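Redox-sensing transcriptional repressor rex (Thermoanaerobacter ethanolicus, PDB 3WGH) binds DNA as a homodimeric transcriptional repressor and probably adjusts transcription to the cellular NADH/NAD(+) redox state. Local coordinates at the interface of chains A and B. Coordinates in Å, arbitrary orientation; residue numbers count along the deposited sequence, not the author numbering. Chains: chain A/B, Redox-sensing transcriptional repressor rex.

Contact 1: the interface of chains A and B. Residues chain A 56, 77-78; chain B 211, 215.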
ATOM      1  N   PHE A  56      17.003  -3.842 -18.278  1.00 58.37           N
ATOM      2  CA  PHE A  56      17.083  -2.419 -18.662  1.00 57.59           C
ATOM      3  C   PHE A  56      18.428  -1.973 -19.241  1.00 60.62           C
ATOM      4  O   PHE A  56      19.381  -2.749 -19.249  1.00 64.56           O
ATOM      5  CB  PHE A  56      16.678  -1.556 -17.474  1.00 56.10           C
ATOM      6  CG  PHE A  56      15.354  -1.943 -16.888  1.00 51.81           C
ATOM      7  CD1 PHE A  56      14.163  -1.552 -17.511  1.00 51.45           C
ATOM      8  CD2 PHE A  56      15.286  -2.757 -15.770  1.00 54.25           C
ATOM      9  CE1 PHE A  56      12.888  -1.930 -16.960  1.00 48.05           C
ATOM     10  CE2 PHE A  56      14.044  -3.137 -15.222  1.00 49.24           C
ATOM     11  CZ  PHE A  56      12.849  -2.707 -15.823  1.00 46.19           C
ATOM     12  N   LYS A  77      15.421   6.962 -13.411  1.00 44.08           N
ATOM     13  CA  LYS A  77      15.102   7.035 -14.831  1.00 44.01           C
ATOM     14  C   LYS A  77      14.172   5.903 -15.287  1.00 41.91           C
ATOM     15  O   LYS A  77      13.194   6.157 -15.992  1.00 38.61           O
ATOM     16  CB  LYS A  77      16.410   7.046 -15.635  1.00 47.93           C
ATOM     17  CG  LYS A  77      16.220   6.912 -17.141  1.00 54.34           C
ATOM     18  CD  LYS A  77      17.546   6.410 -17.777  1.00 62.46           C
ATOM     19  CE  LYS A  77      17.277   5.333 -18.836  1.00 65.50           C
ATOM     20  NZ  LYS A  77      17.894   5.624 -20.187  1.00 69.80           N
ATOM     21  N   ILE A  78      14.443   4.675 -14.833  1.00 40.18           N
ATOM     22  CA  ILE A  78      13.640   3.507 -15.192  1.00 39.78           C
ATOM     23  C   ILE A  78      12.192   3.712 -14.713  1.00 39.57           C
ATOM     24  O   ILE A  78      11.257   3.503 -15.450  1.00 39.91           O
ATOM     25  CB  ILE A  78      14.262   2.193 -14.594  1.00 41.31           C
ATOM     26  CG1 ILE A  78      15.524   1.765 -15.391  1.00 44.48           C
ATOM     27  CG2 ILE A  78      13.247   1.053 -14.583  1.00 39.44           C
ATOM     28  CD1 ILE A  78      16.571   0.878 -14.600  1.00 41.50           C
TER
ATOM     29  N   LEU B 211      11.080   4.484 -22.677  1.00 59.73           N
ATOM     30  CA  LEU B 211      12.266   3.923 -22.052  1.00 59.78           C
ATOM     31  C   LEU B 211      12.914   2.947 -23.020  1.00 60.01           C
ATOM     32  O   LEU B 211      14.115   3.033 -23.276  1.00 59.79           O
ATOM     33  CB  LEU B 211      11.906   3.186 -20.743  1.00 57.46           C
ATOM     34  CG  LEU B 211      13.058   2.499 -20.004  1.00 55.50           C
ATOM     35  CD1 LEU B 211      14.045   3.558 -19.538  1.00 55.35           C
ATOM     36  CD2 LEU B 211      12.544   1.639 -18.786  1.00 48.39           C
ATOM     37  N   LEU B 215      16.522   2.393 -25.192  1.00 76.83           N
ATOM     38  CA  LEU B 215      17.484   1.325 -24.995  1.00 77.92           C
ATOM     39  C   LEU B 215      17.859   0.624 -26.311  1.00 79.51           C
ATOM     40  O   LEU B 215      19.027   0.292 -26.522  1.00 80.89           O
ATOM     41  CB  LEU B 215      16.977   0.334 -23.948  1.00 75.87           C
ATOM     42  CG  LEU B 215      16.277   0.936 -22.721  1.00 75.35           C
ATOM     43  CD1 LEU B 215      15.818  -0.159 -21.753  1.00 70.08           C
ATOM     44  CD2 LEU B 215      17.116   2.019 -21.999  1.00 76.69           C
TER
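B:Leu211 spans the contact with its two methyls, one on A:Lys77 and the other on A:Phe56. In this Rex-family repressor the C-terminal helix of chain B, residues 208-215, lies against the N-terminal DNA-binding region of chain A. A:Phe56 sits at the end of the predicted helix-turn-helix segment, and A:Lys77 and A:Ile78 close helix 68-78. B:Leu211 carries CG anti to its backbone N (chi1 178°), and the fork of its branch points into chain A. CD1 takes the lysine side, 3.8 Å from the CE methylene of A:Lys77, whose chain bends at its last two torsions. CD2 takes the aromatic side, 3.8 Å from CD1 of A:Phe56 and 4.0 Å from CE1 of the same ring. The two side chains cross at about a right angle, and the methyl stands at the CD1-CE1 rim, tilted off the ring plane. On that same side of the plane A:Ile78 CG2 packs 3.8 Å above the ring, offset toward its rim, so the leucine methyl shares this face with the isoleucine and takes the rim. One turn along, B:Leu215 packs CD1 against the backbone of A:Phe56, 4.0 Å from CA. Its other methyl, CD2, lies 4.1 Å from the side-chain nitrogen NZ of A:Lys77, where the leucine and the lysine run past each other in opposite directions. B:Leu211 has 61 Å² buried by chain A, against 34 Å² for B:Leu215.

Contact 2: the interface of chains A and B. Residues chain A 195; chain B 99, 105, 175, 177, 193, 195.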
ATOM      1  N   LEU A 195      -4.682  -1.766   0.813  1.00 32.83           N
ATOM      2  CA  LEU A 195      -3.925  -1.717   2.085  1.00 34.43           C
ATOM      3  C   LEU A 195      -3.975  -3.067   2.830  1.00 34.04           C
ATOM      4  O   LEU A 195      -3.098  -3.379   3.594  1.00 30.64           O
ATOM      5  CB  LEU A 195      -4.419  -0.593   3.008  1.00 34.35           C
ATOM      6  CG  LEU A 195      -3.969   0.791   2.497  1.00 37.15           C
ATOM      7  CD1 LEU A 195      -4.662   1.872   3.354  1.00 36.67           C
ATOM      8  CD2 LEU A 195      -2.452   0.936   2.502  1.00 37.70           C
TER
ATOM      9  N   ILE B  99      -8.614   5.131   7.730  1.00 40.55           N
ATOM     10  CA  ILE B  99      -8.404   3.735   8.189  1.00 38.63           C
ATOM     11  C   ILE B  99      -9.523   3.260   9.152  1.00 39.99           C
ATOM     12  O   ILE B  99     -10.095   2.198   8.971  1.00 39.21           O
ATOM     13  CB  ILE B  99      -6.993   3.561   8.837  1.00 38.97           C
ATOM     14  CG1 ILE B  99      -5.867   3.796   7.808  1.00 37.71           C
ATOM     15  CG2 ILE B  99      -6.874   2.166   9.554  1.00 38.55           C
ATOM     16  CD1 ILE B  99      -6.108   3.152   6.476  1.00 38.27           C
ATOM     17  N   PHE B 105     -11.796  -4.085   7.198  1.00 52.68           N
ATOM     18  CA  PHE B 105     -10.744  -4.653   8.077  1.00 51.56           C
ATOM     19  C   PHE B 105     -11.363  -5.336   9.322  1.00 53.05           C
ATOM     20  O   PHE B 105     -10.909  -6.409   9.754  1.00 51.27           O
ATOM     21  CB  PHE B 105      -9.706  -3.584   8.512  1.00 49.84           C
ATOM     22  CG  PHE B 105      -8.925  -2.960   7.364  1.00 43.32           C
ATOM     23  CD1 PHE B 105      -8.639  -3.689   6.209  1.00 42.35           C
ATOM     24  CD2 PHE B 105      -8.472  -1.654   7.458  1.00 45.73           C
ATOM     25  CE1 PHE B 105      -7.917  -3.123   5.146  1.00 45.11           C
ATOM     26  CE2 PHE B 105      -7.742  -1.060   6.397  1.00 46.44           C
ATOM     27  CZ  PHE B 105      -7.470  -1.803   5.236  1.00 41.68           C
ATOM     28  N   TRP B 175       1.569  -1.190  12.777  1.00 28.29           N
ATOM     29  CA  TRP B 175       1.311  -0.928  11.347  1.00 27.24           C
ATOM     30  C   TRP B 175       1.622   0.539  11.086  1.00 26.79           C
ATOM     31  O   TRP B 175       0.899   1.400  11.515  1.00 27.48           O
ATOM     32  CB  TRP B 175      -0.148  -1.301  10.984  1.00 26.61           C
ATOM     33  CG  TRP B 175      -0.388  -1.487   9.505  1.00 27.01           C
ATOM     34  CD1 TRP B 175       0.539  -1.847   8.533  1.00 26.51           C
ATOM     35  CD2 TRP B 175      -1.637  -1.308   8.820  1.00 25.96           C
ATOM     36  NE1 TRP B 175      -0.083  -1.965   7.316  1.00 25.76           N
ATOM     37  CE2 TRP B 175      -1.405  -1.594   7.441  1.00 24.62           C
ATOM     38  CE3 TRP B 175      -2.924  -0.972   9.243  1.00 24.91           C
ATOM     39  CZ2 TRP B 175      -2.399  -1.517   6.483  1.00 27.55           C
ATOM     40  CZ3 TRP B 175      -3.940  -0.869   8.279  1.00 30.05           C
ATOM     41  CH2 TRP B 175      -3.671  -1.166   6.908  1.00 28.98           C
ATOM     42  N   PHE B 177       2.410   3.966   9.070  1.00 26.65           N
ATOM     43  CA  PHE B 177       2.290   4.750   7.856  1.00 28.48           C
ATOM     44  C   PHE B 177       3.339   5.860   7.750  1.00 30.26           C
ATOM     45  O   PHE B 177       3.427   6.539   6.729  1.00 33.36           O
ATOM     46  CB  PHE B 177       0.877   5.363   7.751  1.00 27.56           C
ATOM     47  CG  PHE B 177      -0.171   4.355   7.412  1.00 28.03           C
ATOM     48  CD1 PHE B 177      -0.584   4.182   6.093  1.00 30.21           C
ATOM     49  CD2 PHE B 177      -0.671   3.493   8.413  1.00 27.23           C
ATOM     50  CE1 PHE B 177      -1.560   3.140   5.765  1.00 31.66           C
ATOM     51  CE2 PHE B 177      -1.677   2.540   8.124  1.00 30.37           C
ATOM     52  CZ  PHE B 177      -2.100   2.348   6.809  1.00 30.31           C
ATOM     53  N   VAL B 193       4.148   0.991   5.740  1.00 29.68           N
ATOM     54  CA  VAL B 193       3.366   1.174   4.497  1.00 27.96           C
ATOM     55  C   VAL B 193       4.121   2.185   3.619  1.00 28.93           C
ATOM     56  O   VAL B 193       4.489   3.256   4.111  1.00 28.07           O
ATOM     57  CB  VAL B 193       1.915   1.637   4.734  1.00 28.54           C
ATOM     58  CG1 VAL B 193       1.218   1.953   3.339  1.00 25.44           C
ATOM     59  CG2 VAL B 193       1.095   0.523   5.478  1.00 31.78           C
ATOM     60  N   LEU B 195       2.909   3.911   0.195  1.00 30.49           N
ATOM     61  CA  LEU B 195       2.038   4.062  -0.961  1.00 32.37           C
ATOM     62  C   LEU B 195       2.798   4.432  -2.207  1.00 32.77           C
ATOM     63  O   LEU B 195       2.324   4.213  -3.310  1.00 31.72           O
ATOM     64  CB  LEU B 195       0.980   5.123  -0.706  1.00 30.76           C
ATOM     65  CG  LEU B 195      -0.104   4.582   0.208  1.00 36.76           C
ATOM     66  CD1 LEU B 195      -1.130   5.699   0.421  1.00 40.42           C
ATOM     67  CD2 LEU B 195      -0.735   3.339  -0.414  1.00 39.47           C
TER
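A:Leu195 enters a hydrophobic pocket of chain B, losing 83 Å² of surface to it, while in the surrounding wall B:Phe177 and B:Leu195 lose 11 Å² each and their neighbours less. This asymmetry marks a knob-into-pocket contact of the Rex homodimer, beside the NADH site to which B:Val193, B:Phe177 and B:Leu195 belong. The tight part surrounds the branched end of the leucine. CD1 meets the CD1 methyl of B:Ile99 at 3.7 Å, and CD2 meets CG1 of B:Val193 at 3.9 Å, each side chain crossing the leucine at about a right angle. B:Phe177 offers CE1 to both methyls, 4.0 Å from A:Leu195 CD2. The wall is braced internally: B:Val193 CG2 lies 3.7 Å above one face of the B:Phe177 ring, and CE2 of that ring sits over a face of B:Trp175. With CG anti to its carbonyl carbon (chi1 -74°), A:Leu195 sends both methyls into this group. An alanine here, lacking both methyls, would probably leave a gap between B:Ile99, B:Val193 and B:Phe177. The looser part has fewer contacts: B:Phe105, with 2 Å² hidden, reaches CB through CZ at 4.0 Å, and A:Leu195 and B:Leu195 meet through their CD2 methyls at 4.2 Å. At the stem, B:Trp175 turns CZ2 and CH2 toward A:Leu195, whose CB and carbonyl O fall on opposite sides of the indole plane, with O 3.5 Å from CZ2.

The C-alpha centres of contact 1 and contact 2 lie about 30 Å apart, and the two share no residue. Their connection is the C-terminal helix: in chain A, A:Leu195 immediately precedes helix 196-215, and the counterparts of B:Leu211 and B:Leu215 fall in its last turns. Because the interface is two-fold symmetric, each chain presents both the start and the end of this helix to its partner. Contact 2 belongs to the region that carries NADH-binding residues, whereas contact 1 touches the DNA-binding region. The helix could therefore relay a change in nucleotide state to the DNA-binding part of the other subunit, although this structure alone does not show such a movement.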